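Local coordinates for Iron(III) ABC transporter, periplasmic iron-compound-binding protein (Vibrio cholerae, PDB 3TEF) that probably binds iron-loaded catecholate siderophores in the periplasm and hands them to an ABC transporter for import, at residues 20-25 and 80-85. Numbering follows the deposited sequence.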
ATOM      1  N   GLN A  20      -3.620  25.113   1.279  1.00 30.70           N
ATOM      2  CA  GLN A  20      -2.277  25.577   0.947  1.00 31.12           C
ATOM      3  C   GLN A  20      -1.194  24.899   1.772  1.00 29.75           C
ATOM      4  O   GLN A  20      -0.078  24.680   1.291  1.00 31.49           O
ATOM      5  CB  GLN A  20      -2.192  27.098   1.094  1.00 34.56           C
ATOM      6  CG  GLN A  20      -3.059  27.843   0.088  1.00 38.38           C
ATOM      7  CD  GLN A  20      -2.763  27.426  -1.343  1.00 43.93           C
ATOM      8  OE1 GLN A  20      -3.608  26.833  -2.024  1.00 48.92           O
ATOM      9  NE2 GLN A  20      -1.557  27.730  -1.806  1.00 44.68           N
ATOM     10  N   ARG A  21      -1.526  24.577   3.014  1.00 26.57           N
ATOM     11  CA  ARG A  21      -0.586  23.944   3.932  1.00 26.54           C
ATOM     12  C   ARG A  21      -1.073  22.535   4.262  1.00 25.70           C
ATOM     13  O   ARG A  21      -2.069  22.354   4.962  1.00 26.18           O
ATOM     14  CB  ARG A  21      -0.431  24.784   5.206  1.00 29.54           C
ATOM     15  CG  ARG A  21       0.086  26.203   4.944  1.00 32.48           C
ATOM     16  CD  ARG A  21       0.283  26.977   6.240  1.00 27.67           C
ATOM     17  NE  ARG A  21       1.284  26.329   7.080  1.00 31.08           N
ATOM     18  CZ  ARG A  21       2.597  26.418   6.887  1.00 31.83           C
ATOM     19  NH1 ARG A  21       3.082  27.127   5.868  1.00 32.44           N
ATOM     20  NH2 ARG A  21       3.425  25.790   7.708  1.00 32.51           N
ATOM     21  N   VAL A  22      -0.383  21.542   3.722  1.00 24.68           N
ATOM     22  CA  VAL A  22      -0.788  20.151   3.876  1.00 23.71           C
ATOM     23  C   VAL A  22       0.271  19.398   4.671  1.00 21.89           C
ATOM     24  O   VAL A  22       1.458  19.458   4.352  1.00 22.13           O
ATOM     25  CB  VAL A  22      -0.949  19.468   2.505  1.00 23.15           C
ATOM     26  CG1 VAL A  22      -1.412  18.022   2.671  1.00 22.61           C
ATOM     27  CG2 VAL A  22      -1.911  20.258   1.641  1.00 22.94           C
ATOM     28  N   VAL A  23      -0.170  18.692   5.706  1.00 20.70           N
ATOM     29  CA  VAL A  23       0.699  17.826   6.494  1.00 19.38           C
ATOM     30  C   VAL A  23       0.344  16.394   6.105  1.00 20.04           C
ATOM     31  O   VAL A  23      -0.838  16.052   6.003  1.00 21.70           O
ATOM     32  CB  VAL A  23       0.449  18.038   8.003  1.00 24.14           C
ATOM     33  CG1 VAL A  23       1.099  16.933   8.843  1.00 24.30           C
ATOM     34  CG2 VAL A  23       0.951  19.403   8.422  1.00 24.07           C
ATOM     35  N   VAL A  24       1.355  15.562   5.877  1.00 18.79           N
ATOM     36  CA  VAL A  24       1.102  14.200   5.429  1.00 18.34           C
ATOM     37  C   VAL A  24       1.791  13.182   6.335  1.00 22.10           C
ATOM     38  O   VAL A  24       3.013  13.245   6.555  1.00 21.92           O
ATOM     39  CB  VAL A  24       1.571  13.986   3.964  1.00 19.05           C
ATOM     40  CG1 VAL A  24       1.198  12.590   3.496  1.00 20.28           C
ATOM     41  CG2 VAL A  24       0.960  15.039   3.045  1.00 19.52           C
ATOM     42  N   ILE A  25       1.005  12.240   6.854  1.00 18.41           N
ATOM     43  CA  ILE A  25       1.560  11.108   7.582  1.00 19.04           C
ATOM     44  C   ILE A  25       1.267   9.835   6.781  1.00 19.71           C
ATOM     45  O   ILE A  25       0.132   9.614   6.360  1.00 20.24           O
ATOM     46  CB  ILE A  25       0.946  11.003   8.978  1.00 19.77           C
ATOM     47  CG1 ILE A  25       1.350  12.242   9.790  1.00 21.07           C
ATOM     48  CG2 ILE A  25       1.441   9.743   9.667  1.00 20.42           C
ATOM     49  CD1 ILE A  25       0.627  12.368  11.121  1.00 25.33           C
ATOM     50  N   PRO A  80      -1.713  23.560   9.709  1.00 24.92           N
ATOM     51  CA  PRO A  80      -2.169  22.928   8.472  1.00 24.10           C
ATOM     52  C   PRO A  80      -3.584  23.331   8.084  1.00 24.77           C
ATOM     53  O   PRO A  80      -4.438  23.595   8.952  1.00 26.64           O
ATOM     54  CB  PRO A  80      -2.110  21.432   8.800  1.00 25.83           C
ATOM     55  CG  PRO A  80      -2.223  21.352  10.271  1.00 25.00           C
ATOM     56  CD  PRO A  80      -1.595  22.603  10.823  1.00 28.48           C
ATOM     57  N   ASP A  81      -3.824  23.385   6.778  1.00 24.80           N
ATOM     58  CA  ASP A  81      -5.173  23.536   6.261  1.00 27.05           C
ATOM     59  C   ASP A  81      -5.774  22.150   6.046  1.00 27.02           C
ATOM     60  O   ASP A  81      -6.988  21.993   6.009  1.00 24.93           O
ATOM     61  CB  ASP A  81      -5.171  24.327   4.955  1.00 28.73           C
ATOM     62  CG  ASP A  81      -4.597  25.719   5.124  1.00 35.42           C
ATOM     63  OD1 ASP A  81      -5.205  26.522   5.858  1.00 35.83           O
ATOM     64  OD2 ASP A  81      -3.536  26.011   4.530  1.00 35.27           O
ATOM     65  N   LEU A  82      -4.910  21.147   5.910  1.00 23.18           N
ATOM     66  CA  LEU A  82      -5.345  19.765   5.699  1.00 21.01           C
ATOM     67  C   LEU A  82      -4.282  18.813   6.231  1.00 21.90           C
ATOM     68  O   LEU A  82      -3.095  19.017   6.004  1.00 24.51           O
ATOM     69  CB  LEU A  82      -5.584  19.491   4.215  1.00 24.56           C
ATOM     70  CG  LEU A  82      -5.827  18.024   3.825  1.00 20.75           C
ATOM     71  CD1 LEU A  82      -7.123  17.498   4.470  1.00 23.50           C
ATOM     72  CD2 LEU A  82      -5.824  17.840   2.281  1.00 22.84           C
ATOM     73  N   ILE A  83      -4.713  17.784   6.955  1.00 19.36           N
ATOM     74  CA  ILE A  83      -3.841  16.688   7.347  1.00 18.78           C
ATOM     75  C   ILE A  83      -4.310  15.421   6.613  1.00 20.87           C
ATOM     76  O   ILE A  83      -5.473  15.042   6.688  1.00 21.40           O
ATOM     77  CB  ILE A  83      -3.912  16.431   8.846  1.00 20.74           C
ATOM     78  CG1 ILE A  83      -3.515  17.691   9.614  1.00 19.36           C
ATOM     79  CG2 ILE A  83      -3.037  15.249   9.238  1.00 20.76           C
ATOM     80  CD1 ILE A  83      -3.969  17.688  11.068  1.00 21.86           C
ATOM     81  N   VAL A  84      -3.410  14.787   5.874  1.00 18.72           N
ATOM     82  CA  VAL A  84      -3.726  13.504   5.237  1.00 18.13           C
ATOM     83  C   VAL A  84      -2.933  12.387   5.900  1.00 20.18           C
ATOM     84  O   VAL A  84      -1.704  12.466   5.987  1.00 21.41           O
ATOM     85  CB  VAL A  84      -3.379  13.509   3.747  1.00 20.28           C
ATOM     86  CG1 VAL A  84      -3.731  12.158   3.130  1.00 19.39           C
ATOM     87  CG2 VAL A  84      -4.096  14.648   3.045  1.00 23.04           C
ATOM     88  N   ILE A  85      -3.617  11.348   6.372  1.00 19.16           N
ATOM     89  CA  ILE A  85      -2.923  10.249   7.041  1.00 18.22           C
ATOM     90  C   ILE A  85      -3.208   8.900   6.382  1.00 19.35           C
ATOM     91  O   ILE A  85      -4.254   8.704   5.776  1.00 19.75           O
ATOM     92  CB  ILE A  85      -3.238  10.187   8.563  1.00 18.50           C
ATOM     93  CG1 ILE A  85      -4.671   9.698   8.806  1.00 18.83           C
ATOM     94  CG2 ILE A  85      -3.039  11.551   9.209  1.00 19.66           C
ATOM     95  CD1 ILE A  85      -5.042   9.653  10.250  1.00 19.95           C
TER
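Strands 22-25 and 82-85 pair in parallel as the two inner strands of the four-stranded sheet in the N-terminal lobe, where Val22 through Ile25 lie beside Leu82 through Ile85 in unbroken register. Val23 is held from both ends, its N bonded to Leu82 O and its O accepting from Val84 N at 2.9 Å; Val84 O then takes Ile25 N, as in a regular parallel ladder. The same carbonyls also draw CA-H...O contacts, as from Val22 CA to Leu82 O at 3.3 Å.

At the N-terminal end of the pair Arg21 O accepts the ladder bond from Leu82 N, tilted 15° from the carbonyl plane, and a second one from Asp81 N, in that plane at 2.7 Å. The carboxylate of Asp81 returns the grip: with CG beside its own backbone N (chi1 -60°), OD2 receives Arg21 N through its anti lone pair at 2.9 Å, and Gln20 N only weakly. The Arg21 guanidinium does not join in; its NE bonds to Gln78 O.

The strand order 42-43, 22-25, 82-85, 102-104 is that of the Rossmann-like lobe of periplasmic binding proteins, with helix 27-35 covering Val24 and Val84 on one face. On that face Val22 CG1 meets Val84 CG2 diagonally at 4.3 Å, and helix 113-128 rests on Val22 and Leu82. On the opposite face, the one carrying Val23, Ile25, Ile83 and Ile85, the CG2 methyl of Val23, anti to its carbonyl carbon, reaches back to Pro80 CB at 3.7 Å, while Ile25 CB abuts the CG2 branch of Ile85 at 4.0 Å.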